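Local coordinates for ABC transporter substrate-binding protein (PDB 6TFX) that binds the mannityl-opine mannopinic acid as the periplasmic solute-binding protein of an ABC import system, a member of the solute-binding protein family 5, at residues S12-T17 with F160-V165; D19-T24 with F146-K151; D227-Q232 with A281-E286. All blocks are in the same frame, centred on the assembly; numbering follows the deposited sequence.

Contact 1: S12-T17 with F160-V165; sequences SEDVTT and FKRRPV
The loop that follows strand 5-10 meets the loop that follows helix 150-156 where R162 and K161 lie against D14 to T17, a largely surface contact between two loops. R162 carries most of it. A bend about CG-CD (chi3 83°) sets NE, and the guanidinium lies beside the backbone of the first loop. NH1 donates to V15 O at 2.9 Å with an N-H...O angle of 141°, and it comes from well above the carbonyl plane. The same NH1 donates to a water at 2.9 Å, which in turn donates to T16 O at 2.6 Å, and so two consecutive carbonyls are tied to one nitrogen, one directly and one through solvent.

NH2 points to D14. At 3.4 Å from D14 OD1 this is a weak, long salt bridge. OD1 lies near the guanidinium plane, but the carboxylate itself is turned 59° from it. G178 N and, weakly, V15 N also donate to D14 OD1, so R162 shares this oxygen with two backbone N-H groups. The V15 side chain runs antiparallel to that of the arginine and sets CG1 over one guanidinium face, offset toward the rim, 4.1 Å from NH1.

Farther along, the T17 side chain lies across that of K161: T17 OG1 touches K161 CB at 3.4 Å while accepting from D19 N. The lysine aliphatic chain passes T16 O, with CD 4.0 Å away, before NZ turns to D158 O. A backbone bond between K161 and L18 continues the junction just beyond T17. The whole is a loop-to-loop junction of the family 5 solute-binding (periplasmic binding protein) fold, tying the loop before helix 26-35 to the one before strand 170-176.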
loop_
_atom_site.group_PDB
_atom_site.type_symbol
_atom_site.label_atom_id
_atom_site.label_comp_id
_atom_site.label_asym_id
_atom_site.label_seq_id
_atom_site.Cartn_x
_atom_site.Cartn_y
_atom_site.Cartn_z
ATOM N N SER A 12 -6.972 -7.963 -10.311
ATOM C CA SER A 12 -8.008 -7.855 -9.285
ATOM C C SER A 12 -9.253 -8.517 -9.816
ATOM O O SER A 12 -9.460 -8.564 -11.033
ATOM C CB SER A 12 -8.314 -6.391 -8.978
ATOM O OG SER A 12 -9.350 -6.296 -8.015
ATOM N N GLU A 13 -10.094 -9.010 -8.908
ATOM C CA GLU A 13 -11.347 -9.663 -9.263
ATOM C C GLU A 13 -12.536 -8.724 -9.172
ATOM O O GLU A 13 -13.523 -8.958 -9.878
ATOM C CB GLU A 13 -11.571 -10.940 -8.425
ATOM C CG GLU A 13 -10.455 -11.967 -8.631
ATOM C CD GLU A 13 -10.693 -13.372 -8.099
ATOM O OE1 GLU A 13 -11.832 -13.872 -8.257
ATOM O OE2 GLU A 13 -9.751 -13.972 -7.520
ATOM N N ASP A 14 -12.454 -7.645 -8.340
ATOM C CA ASP A 14 -13.583 -6.717 -8.180
ATOM C C ASP A 14 -13.186 -5.536 -7.301
ATOM O O ASP A 14 -12.079 -5.506 -6.760
ATOM C CB ASP A 14 -14.772 -7.453 -7.485
ATOM C CG ASP A 14 -16.187 -6.886 -7.654
ATOM O OD1 ASP A 14 -16.365 -5.902 -8.432
ATOM O OD2 ASP A 14 -17.120 -7.418 -7.007
ATOM N N VAL A 15 -14.103 -4.575 -7.172
ATOM C CA VAL A 15 -14.010 -3.426 -6.272
ATOM C C VAL A 15 -14.421 -3.953 -4.898
ATOM O O VAL A 15 -15.431 -4.658 -4.815
ATOM C CB VAL A 15 -15.058 -2.332 -6.681
ATOM C CG1 VAL A 15 -15.250 -1.275 -5.581
ATOM C CG2 VAL A 15 -14.701 -1.678 -7.994
ATOM N N THR A 16 -13.724 -3.550 -3.821
ATOM C CA THR A 16 -14.179 -3.870 -2.470
ATOM C C THR A 16 -14.672 -2.577 -1.843
ATOM O O THR A 16 -15.826 -2.509 -1.438
ATOM C CB THR A 16 -13.107 -4.575 -1.642
ATOM O OG1 THR A 16 -12.738 -5.755 -2.361
ATOM C CG2 THR A 16 -13.614 -4.958 -0.246
ATOM N N THR A 17 -13.809 -1.546 -1.775
ATOM C CA THR A 17 -14.257 -0.278 -1.212
ATOM C C THR A 17 -13.588 0.887 -1.884
ATOM O O THR A 17 -12.360 0.871 -2.069
ATOM C CB THR A 17 -14.098 -0.203 0.312
ATOM O OG1 THR A 17 -14.401 1.133 0.744
ATOM C CG2 THR A 17 -12.700 -0.582 0.786
ATOM N N PHE A 160 -21.682 4.387 0.053
ATOM C CA PHE A 160 -20.656 5.291 -0.483
ATOM C C PHE A 160 -19.482 4.511 -1.079
ATOM O O PHE A 160 -18.941 4.919 -2.106
ATOM C CB PHE A 160 -20.163 6.266 0.598
ATOM C CG PHE A 160 -19.204 7.329 0.109
ATOM C CD1 PHE A 160 -17.829 7.111 0.129
ATOM C CD2 PHE A 160 -19.676 8.545 -0.371
ATOM C CE1 PHE A 160 -16.945 8.095 -0.313
ATOM C CE2 PHE A 160 -18.788 9.530 -0.827
ATOM C CZ PHE A 160 -17.431 9.290 -0.809
ATOM N N LYS A 161 -19.090 3.392 -0.438
ATOM C CA LYS A 161 -17.950 2.560 -0.897
ATOM C C LYS A 161 -18.104 2.036 -2.350
ATOM O O LYS A 161 -17.098 1.702 -2.985
ATOM C CB LYS A 161 -17.680 1.415 0.085
ATOM C CG LYS A 161 -18.838 0.427 0.209
ATOM C CD LYS A 161 -18.478 -0.835 1.025
ATOM C CE LYS A 161 -18.412 -0.629 2.524
ATOM N NZ LYS A 161 -19.735 -0.307 3.111
ATOM N N ARG A 162 -19.359 1.978 -2.873
ATOM C CA ARG A 162 -19.602 1.550 -4.260
ATOM C C ARG A 162 -20.153 2.701 -5.136
ATOM O O ARG A 162 -20.324 2.527 -6.340
ATOM C CB ARG A 162 -20.490 0.288 -4.315
ATOM C CG ARG A 162 -19.786 -0.960 -3.766
ATOM C CD ARG A 162 -20.470 -2.267 -4.161
ATOM N NE ARG A 162 -20.078 -2.731 -5.501
ATOM C CZ ARG A 162 -19.049 -3.538 -5.749
ATOM N NH1 ARG A 162 -18.284 -3.977 -4.756
ATOM N NH2 ARG A 162 -18.774 -3.910 -6.993
ATOM N N ARG A 163 -20.402 3.893 -4.531
ATOM C CA ARG A 163 -20.900 5.076 -5.255
ATOM C C ARG A 163 -20.075 6.271 -4.762
ATOM O O ARG A 163 -20.610 7.153 -4.070
ATOM C CB ARG A 163 -22.394 5.276 -4.984
ATOM C CG ARG A 163 -23.271 4.182 -5.595
ATOM C CD ARG A 163 -24.747 4.405 -5.302
ATOM N NE ARG A 163 -25.237 5.679 -5.833
ATOM C CZ ARG A 163 -26.006 6.528 -5.158
ATOM N NH1 ARG A 163 -26.400 6.243 -3.920
ATOM N NH2 ARG A 163 -26.400 7.662 -5.717
ATOM N N PRO A 164 -18.745 6.270 -5.024
ATOM C CA PRO A 164 -17.887 7.320 -4.457
ATOM C C PRO A 164 -18.072 8.668 -5.125
ATOM O O PRO A 164 -18.482 8.742 -6.295
ATOM C CB PRO A 164 -16.474 6.790 -4.717
ATOM C CG PRO A 164 -16.611 5.992 -5.978
ATOM C CD PRO A 164 -17.942 5.303 -5.814
ATOM N N VAL A 165 -17.716 9.732 -4.388
ATOM C CA VAL A 165 -17.785 11.098 -4.901
ATOM C C VAL A 165 -16.514 11.775 -4.456
ATOM O O VAL A 165 -16.265 11.863 -3.258
ATOM C CB VAL A 165 -18.999 11.891 -4.361
ATOM C CG1 VAL A 165 -18.991 13.328 -4.899
ATOM C CG2 VAL A 165 -20.316 11.189 -4.694
HETATM O O HOH W 1 -18.052 -3.889 -1.822
#

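Contact 2: D19-T24 with F146-K151; sequences DPHFAT and FIIPKK. With N72 ((2~{R})-2-[[(3~{R},4~{R},5~{S})-3,4,5,6-tetrakis(oxidanyl)-2-oxidanylidene-hexyl]amino]pentanedioic acid), chain C.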
loop_
_atom_site.group_PDB
_atom_site.type_symbol
_atom_site.label_atom_id
_atom_site.label_comp_id
_atom_site.label_asym_id
_atom_site.label_seq_id
_atom_site.Cartn_x
_atom_site.Cartn_y
_atom_site.Cartn_z
ATOM N N ASP A 19 -14.172 3.918 -0.467
ATOM C CA ASP A 19 -14.079 4.913 0.597
ATOM C C ASP A 19 -12.563 4.981 0.830
ATOM O O ASP A 19 -11.939 3.960 1.146
ATOM C CB ASP A 19 -14.809 4.462 1.878
ATOM C CG ASP A 19 -14.593 5.354 3.099
ATOM O OD1 ASP A 19 -13.616 6.137 3.108
ATOM O OD2 ASP A 19 -15.374 5.240 4.062
ATOM N N PRO A 20 -11.917 6.145 0.624
ATOM C CA PRO A 20 -10.459 6.200 0.755
ATOM C C PRO A 20 -9.932 5.883 2.140
ATOM O O PRO A 20 -8.748 5.539 2.278
ATOM C CB PRO A 20 -10.121 7.649 0.356
ATOM C CG PRO A 20 -11.364 8.416 0.581
ATOM C CD PRO A 20 -12.475 7.462 0.240
ATOM N N HIS A 21 -10.802 6.005 3.170
ATOM C CA HIS A 21 -10.352 5.696 4.534
ATOM C C HIS A 21 -10.269 4.184 4.802
ATOM O O HIS A 21 -9.810 3.789 5.880
ATOM C CB HIS A 21 -11.224 6.386 5.593
ATOM C CG HIS A 21 -11.261 7.878 5.438
ATOM N ND1 HIS A 21 -12.452 8.575 5.457
ATOM C CD2 HIS A 21 -10.250 8.749 5.223
ATOM C CE1 HIS A 21 -12.131 9.847 5.264
ATOM N NE2 HIS A 21 -10.822 10.004 5.130
ATOM N N PHE A 22 -10.720 3.350 3.830
ATOM C CA PHE A 22 -10.680 1.887 3.941
ATOM C C PHE A 22 -9.937 1.210 2.797
ATOM O O PHE A 22 -9.504 0.080 2.960
ATOM C CB PHE A 22 -12.074 1.276 4.081
ATOM C CG PHE A 22 -12.699 1.612 5.403
ATOM C CD1 PHE A 22 -12.394 0.869 6.546
ATOM C CD2 PHE A 22 -13.653 2.625 5.502
ATOM C CE1 PHE A 22 -12.994 1.177 7.783
ATOM C CE2 PHE A 22 -14.275 2.909 6.729
ATOM C CZ PHE A 22 -13.939 2.183 7.855
ATOM N N ALA A 23 -9.853 1.861 1.625
ATOM C CA ALA A 23 -9.246 1.225 0.457
ATOM C C ALA A 23 -7.808 0.815 0.771
ATOM O O ALA A 23 -6.991 1.663 1.141
ATOM C CB ALA A 23 -9.306 2.167 -0.738
ATOM N N THR A 24 -7.540 -0.507 0.671
ATOM C CA THR A 24 -6.261 -1.114 1.058
ATOM C C THR A 24 -5.596 -1.918 -0.048
ATOM O O THR A 24 -4.376 -1.853 -0.187
ATOM C CB THR A 24 -6.505 -1.988 2.295
ATOM O OG1 THR A 24 -7.040 -1.170 3.344
ATOM C CG2 THR A 24 -5.247 -2.706 2.777
ATOM N N PHE A 146 -7.096 11.669 1.719
ATOM C CA PHE A 146 -8.075 12.057 0.699
ATOM C C PHE A 146 -9.295 12.707 1.324
ATOM O O PHE A 146 -9.761 12.254 2.372
ATOM C CB PHE A 146 -8.538 10.827 -0.061
ATOM C CG PHE A 146 -7.471 10.218 -0.940
ATOM C CD1 PHE A 146 -7.129 10.807 -2.158
ATOM C CD2 PHE A 146 -6.894 8.995 -0.612
ATOM C CE1 PHE A 146 -6.199 10.201 -3.019
ATOM C CE2 PHE A 146 -5.944 8.396 -1.466
ATOM C CZ PHE A 146 -5.604 9.005 -2.658
ATOM N N ILE A 147 -9.825 13.744 0.654
ATOM C CA ILE A 147 -10.991 14.474 1.142
ATOM C C ILE A 147 -12.257 13.966 0.465
ATOM O O ILE A 147 -12.307 13.833 -0.752
ATOM C CB ILE A 147 -10.809 16.002 0.972
ATOM C CG1 ILE A 147 -9.473 16.496 1.585
ATOM C CG2 ILE A 147 -12.020 16.794 1.516
ATOM C CD1 ILE A 147 -9.261 16.191 3.109
ATOM N N ILE A 148 -13.284 13.714 1.272
ATOM C CA ILE A 148 -14.593 13.272 0.777
ATOM C C ILE A 148 -15.700 14.294 1.150
ATOM O O ILE A 148 -15.488 15.103 2.066
ATOM C CB ILE A 148 -14.962 11.833 1.218
ATOM C CG1 ILE A 148 -15.365 11.772 2.714
ATOM C CG2 ILE A 148 -13.824 10.858 0.887
ATOM C CD1 ILE A 148 -15.805 10.383 3.199
ATOM N N PRO A 149 -16.874 14.253 0.473
ATOM C CA PRO A 149 -17.913 15.254 0.761
ATOM C C PRO A 149 -18.763 14.850 1.951
ATOM O O PRO A 149 -19.300 13.746 1.983
ATOM C CB PRO A 149 -18.736 15.336 -0.540
ATOM C CG PRO A 149 -18.176 14.286 -1.457
ATOM C CD PRO A 149 -17.269 13.397 -0.666
ATOM N N LYS A 150 -18.886 15.763 2.922
ATOM C CA LYS A 150 -19.698 15.556 4.115
ATOM C C LYS A 150 -21.117 15.129 3.724
ATOM O O LYS A 150 -21.599 14.112 4.220
ATOM C CB LYS A 150 -19.741 16.868 4.922
ATOM C CG LYS A 150 -20.392 16.765 6.298
ATOM C CD LYS A 150 -20.315 18.135 6.957
ATOM C CE LYS A 150 -20.767 18.163 8.392
ATOM N NZ LYS A 150 -20.589 19.528 8.972
ATOM N N LYS A 151 -21.774 15.885 2.825
ATOM C CA LYS A 151 -23.170 15.574 2.431
ATOM C C LYS A 151 -23.324 14.229 1.749
ATOM O O LYS A 151 -24.291 13.505 2.038
ATOM C CB LYS A 151 -23.746 16.646 1.510
ATOM C CG LYS A 151 -23.884 18.042 2.108
ATOM C CD LYS A 151 -24.877 18.913 1.307
ATOM C CE LYS A 151 -24.525 19.256 -0.133
ATOM N NZ LYS A 151 -25.227 20.480 -0.593
HETATM O OAB N72 C . 4.904 -10.965 -5.588
HETATM C CAF N72 C . 4.509 -10.165 -4.456
HETATM C CAG N72 C . 3.094 -9.498 -4.516
HETATM O OAC N72 C . 2.545 -9.483 -5.794
HETATM C CAH N72 C . 3.045 -8.229 -3.663
HETATM O OAM N72 C . 4.188 -7.612 -3.208
HETATM C CAI N72 C . 2.359 -6.887 -3.834
HETATM O OAD N72 C . 2.259 -6.550 -5.200
HETATM C CAJ N72 C . 1.124 -6.763 -2.976
HETATM O OAE N72 C . 1.049 -7.470 -1.939
HETATM C CAK N72 C . -0.040 -5.827 -3.411
HETATM N N N72 C . -0.149 -4.689 -2.530
HETATM C CA N72 C . -1.280 -4.479 -1.708
HETATM C C N72 C . -2.256 -5.608 -1.524
HETATM O O N72 C . -2.355 -6.556 -0.647
HETATM C CB N72 C . -0.862 -3.742 -0.433
HETATM C CG N72 C . -1.727 -3.857 0.823
HETATM C CD N72 C . -1.635 -2.633 1.738
HETATM O OE1 N72 C . -1.404 -1.469 1.277
HETATM O OE2 N72 C . -1.809 -2.795 2.966
HETATM O OXT N72 C . -3.073 -5.401 -2.441
HETATM O O HOH W 2 -9.457 12.529 5.101
#
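P20 and F146 bring the two backbones closest, their CA atoms 6.3 Å apart; on the 19-24 side D19 folds the loop into an Asx turn, while I148, on the other segment, extends the contact. The turn is defined by H21 N donating to D19 OD1 at 2.8 Å, from above the carboxylate plane; D19 O then accepts from both F22 N and A23 N. K97 meets both D19 OD2, in a salt bridge, and ND1 of the buried H21.

The proline ring is the apolar centre. P20 CB rests on F146 CB at 3.6 Å and lies as near to F146 CD2. P20 CG presses on I148 CG2 at 3.5 Å, a close carbon-carbon approach. With I148 CG1 between the backbone N and the carbonyl carbon (chi1 74°), CG2 lies anti to the carbonyl carbon and is the branch that meets the proline. V32 of helix 26-35 packs on both P20 and F146.

At the far end of the loop, in the opine pocket, T24 CG2 lies 3.4 Å from OE2 of the ligand. Between the segments, one water in the H21 ring plane sits 2.9 Å from NE2 and donates to F146 O at 2.8 Å.

Contact 3: D227-Q232 with A281-E286; sequences DQRWLQ and AKYRGE. With N72 ((2~{R})-2-[[(3~{R},4~{R},5~{S})-3,4,5,6-tetrakis(oxidanyl)-2-oxidanylidene-hexyl]amino]pentanedioic acid), chain C.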
loop_
_atom_site.group_PDB
_atom_site.type_symbol
_atom_site.label_atom_id
_atom_site.label_comp_id
_atom_site.label_asym_id
_atom_site.label_seq_id
_atom_site.Cartn_x
_atom_site.Cartn_y
_atom_site.Cartn_z
ATOM N N ASP A 227 7.914 -11.563 -12.500
ATOM C CA ASP A 227 8.748 -12.499 -13.253
ATOM C C ASP A 227 9.464 -11.836 -14.432
ATOM O O ASP A 227 8.822 -11.241 -15.301
ATOM C CB ASP A 227 7.886 -13.674 -13.729
ATOM C CG ASP A 227 8.636 -14.893 -14.242
ATOM O OD1 ASP A 227 9.835 -14.760 -14.580
ATOM O OD2 ASP A 227 8.019 -15.979 -14.315
ATOM N N GLN A 228 10.805 -11.969 -14.471
ATOM C CA GLN A 228 11.626 -11.406 -15.547
ATOM C C GLN A 228 11.244 -11.934 -16.936
ATOM O O GLN A 228 11.408 -11.216 -17.924
ATOM C CB GLN A 228 13.124 -11.580 -15.273
ATOM C CG GLN A 228 13.599 -13.029 -15.155
ATOM C CD GLN A 228 15.067 -13.071 -14.807
ATOM O OE1 GLN A 228 15.896 -12.437 -15.462
ATOM N NE2 GLN A 228 15.418 -13.792 -13.753
ATOM N N ARG A 229 10.671 -13.148 -16.995
ATOM C CA ARG A 229 10.240 -13.789 -18.241
ATOM C C ARG A 229 9.088 -13.010 -18.898
ATOM O O ARG A 229 9.072 -12.819 -20.124
ATOM C CB ARG A 229 9.854 -15.246 -17.967
ATOM C CG ARG A 229 11.097 -16.130 -17.730
ATOM C CD ARG A 229 10.890 -17.189 -16.650
ATOM N NE ARG A 229 12.166 -17.677 -16.110
ATOM C CZ ARG A 229 12.729 -17.245 -14.982
ATOM N NH1 ARG A 229 13.889 -17.748 -14.577
ATOM N NH2 ARG A 229 12.135 -16.308 -14.248
ATOM N N TRP A 230 8.156 -12.512 -18.071
ATOM C CA TRP A 230 7.044 -11.686 -18.536
ATOM C C TRP A 230 7.652 -10.354 -19.028
ATOM O O TRP A 230 7.340 -9.878 -20.127
ATOM C CB TRP A 230 6.042 -11.457 -17.378
ATOM C CG TRP A 230 4.975 -10.472 -17.738
ATOM C CD1 TRP A 230 3.777 -10.744 -18.337
ATOM C CD2 TRP A 230 5.037 -9.046 -17.584
ATOM N NE1 TRP A 230 3.097 -9.574 -18.586
ATOM C CE2 TRP A 230 3.854 -8.514 -18.144
ATOM C CE3 TRP A 230 5.990 -8.160 -17.043
ATOM C CZ2 TRP A 230 3.596 -7.137 -18.176
ATOM C CZ3 TRP A 230 5.731 -6.798 -17.070
ATOM C CH2 TRP A 230 4.552 -6.299 -17.641
ATOM N N LEU A 231 8.552 -9.781 -18.219
ATOM C CA LEU A 231 9.240 -8.520 -18.504
ATOM C C LEU A 231 9.960 -8.569 -19.861
ATOM O O LEU A 231 9.792 -7.655 -20.668
ATOM C CB LEU A 231 10.195 -8.191 -17.328
ATOM C CG LEU A 231 11.106 -6.973 -17.400
ATOM C CD1 LEU A 231 10.330 -5.699 -17.281
ATOM C CD2 LEU A 231 12.126 -7.015 -16.271
ATOM N N GLN A 232 10.670 -9.669 -20.141
ATOM C CA GLN A 232 11.421 -9.842 -21.387
ATOM C C GLN A 232 10.515 -10.060 -22.599
ATOM O O GLN A 232 10.806 -9.527 -23.673
ATOM C CB GLN A 232 12.476 -10.957 -21.235
ATOM C CG GLN A 232 13.655 -10.588 -20.316
ATOM C CD GLN A 232 14.423 -9.359 -20.767
ATOM O OE1 GLN A 232 14.239 -8.251 -20.243
ATOM N NE2 GLN A 232 15.302 -9.525 -21.749
ATOM N N ALA A 281 14.865 -13.551 -5.431
ATOM C CA ALA A 281 15.219 -12.328 -6.185
ATOM C C ALA A 281 15.967 -12.681 -7.476
ATOM O O ALA A 281 15.673 -12.107 -8.522
ATOM C CB ALA A 281 16.068 -11.406 -5.307
ATOM N N LYS A 282 16.908 -13.647 -7.416
ATOM C CA LYS A 282 17.670 -14.077 -8.612
ATOM C C LYS A 282 16.735 -14.700 -9.641
ATOM O O LYS A 282 16.829 -14.389 -10.821
ATOM C CB LYS A 282 18.757 -15.097 -8.230
ATOM C CG LYS A 282 20.152 -14.482 -8.139
ATOM C CD LYS A 282 21.262 -15.536 -8.187
ATOM C CE LYS A 282 21.652 -16.086 -6.831
ATOM N NZ LYS A 282 22.492 -15.134 -6.053
ATOM N N TYR A 283 15.793 -15.544 -9.180
ATOM C CA TYR A 283 14.825 -16.215 -10.057
ATOM C C TYR A 283 13.875 -15.212 -10.710
ATOM O O TYR A 283 13.678 -15.245 -11.935
ATOM C CB TYR A 283 14.025 -17.263 -9.261
ATOM C CG TYR A 283 12.857 -17.838 -10.031
ATOM C CD1 TYR A 283 13.059 -18.738 -11.074
ATOM C CD2 TYR A 283 11.547 -17.486 -9.716
ATOM C CE1 TYR A 283 11.991 -19.223 -11.825
ATOM C CE2 TYR A 283 10.470 -17.972 -10.455
ATOM C CZ TYR A 283 10.695 -18.862 -11.492
ATOM O OH TYR A 283 9.641 -19.385 -12.207
ATOM N N ARG A 284 13.255 -14.338 -9.884
ATOM C CA ARG A 284 12.286 -13.355 -10.398
ATOM C C ARG A 284 12.929 -12.259 -11.232
ATOM O O ARG A 284 12.304 -11.788 -12.176
ATOM C CB ARG A 284 11.456 -12.751 -9.268
ATOM C CG ARG A 284 10.463 -13.754 -8.696
ATOM C CD ARG A 284 9.617 -13.134 -7.591
ATOM N NE ARG A 284 8.300 -13.763 -7.572
ATOM C CZ ARG A 284 7.248 -13.300 -6.894
ATOM N NH1 ARG A 284 7.365 -12.220 -6.124
ATOM N NH2 ARG A 284 6.073 -13.916 -6.981
ATOM N N GLY A 285 14.158 -11.876 -10.890
ATOM C CA GLY A 285 14.925 -10.874 -11.639
ATOM C C GLY A 285 15.272 -9.668 -10.793
ATOM O O GLY A 285 14.393 -9.082 -10.136
ATOM N N GLU A 286 16.555 -9.267 -10.839
ATOM C CA GLU A 286 17.100 -8.187 -10.009
ATOM C C GLU A 286 16.708 -6.763 -10.415
ATOM O O GLU A 286 16.913 -5.850 -9.613
ATOM C CB GLU A 286 18.634 -8.302 -9.898
ATOM C CG GLU A 286 19.078 -9.019 -8.635
ATOM C CD GLU A 286 19.533 -10.461 -8.768
ATOM O OE1 GLU A 286 19.268 -11.095 -9.817
ATOM O OE2 GLU A 286 20.156 -10.962 -7.805
HETATM O OAB N72 C . 4.904 -10.965 -5.588
HETATM C CAF N72 C . 4.509 -10.165 -4.456
HETATM C CAG N72 C . 3.094 -9.498 -4.516
HETATM O OAC N72 C . 2.545 -9.483 -5.794
HETATM C CAH N72 C . 3.045 -8.229 -3.663
HETATM O OAM N72 C . 4.188 -7.612 -3.208
HETATM C CAI N72 C . 2.359 -6.887 -3.834
HETATM O OAD N72 C . 2.259 -6.550 -5.200
HETATM C CAJ N72 C . 1.124 -6.763 -2.976
HETATM O OAE N72 C . 1.049 -7.470 -1.939
HETATM C CAK N72 C . -0.040 -5.827 -3.411
HETATM N N N72 C . -0.149 -4.689 -2.530
HETATM C CA N72 C . -1.280 -4.479 -1.708
HETATM C C N72 C . -2.256 -5.608 -1.524
HETATM O O N72 C . -2.355 -6.556 -0.647
HETATM C CB N72 C . -0.862 -3.742 -0.433
HETATM C CG N72 C . -1.727 -3.857 0.823
HETATM C CD N72 C . -1.635 -2.633 1.738
HETATM O OE1 N72 C . -1.404 -1.469 1.277
HETATM O OE2 N72 C . -1.809 -2.795 2.966
HETATM O OXT N72 C . -3.073 -5.401 -2.441
HETATM O O HOH W 3 18.323 -13.315 -12.799
#
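Y283 O is gripped by two donors that arrive from opposite faces of its carbonyl plane: Q228 NE2 at 2.9 Å and R229 NH2 at 3.0 Å. Both bonds are close to straight at the hydrogen, and the oxygen lies nearly in the plane of each donor group. Q228 begins with CG between the backbone N and the carbonyl carbon (chi1 61°) and is extended beyond it, carrying its amide along the end of helix 277-284; NE2 also donates to a water that bonds K282 O.

R229 NH2 has a second acceptor. It donates to D227 OD1 at 2.8 Å, in the guanidinium plane and on the syn side of the carboxylate, as part of a salt bridge. D227 is the N-cap of helix 228-235, and its OD1 takes the capping bond from R229 N at 3.0 Å, from the opposite face. With NH2 held between these two acceptors, the guanidinium lies flat on the Y283 ring in a cation-pi stack, centres 4.5 Å apart and planes at 25°, with CE1 under its rim.

The backbones meet as well: Q228 N donates to R284 O at 2.7 Å, though bent (130°) and weak. The N-terminus of one helix thus faces the last carbonyls of another, an arrangement in which the helix dipoles would be expected to attract. The R284 side chain leaves in another direction, and its NH1 donates to OAB of the opine at 2.8 Å, while NH2 is held by G341 O. R284 passes L345 and L348 of helix 340-353 and N460 of strand 454-467, whereas W230, in the first turn of helix 228-235, packs on V242 of strand 240-255 and A465 of strand 454-467.

How the contacts relate
Contacts 1 and 2 are neighbours, with centres 11 Å apart. They share the loop between strand 5-10 and helix 26-35, and contact 2 is nested in the chain loop that contact 1 closes; F160 CZ packs on I148 CB between them. Their chemistry follows depth: contact 2 is buried and apolar around a proline, with a water for its polar link, whereas contact 1 is near the surface and relies on an arginine and backbone carbonyls. Contact 3, partly buried, joins two helix ends and is the most polar. It lies about 36 Å from contact 2, centre to centre, across the chain's centre, yet both touch the same opine, at its opposite ends.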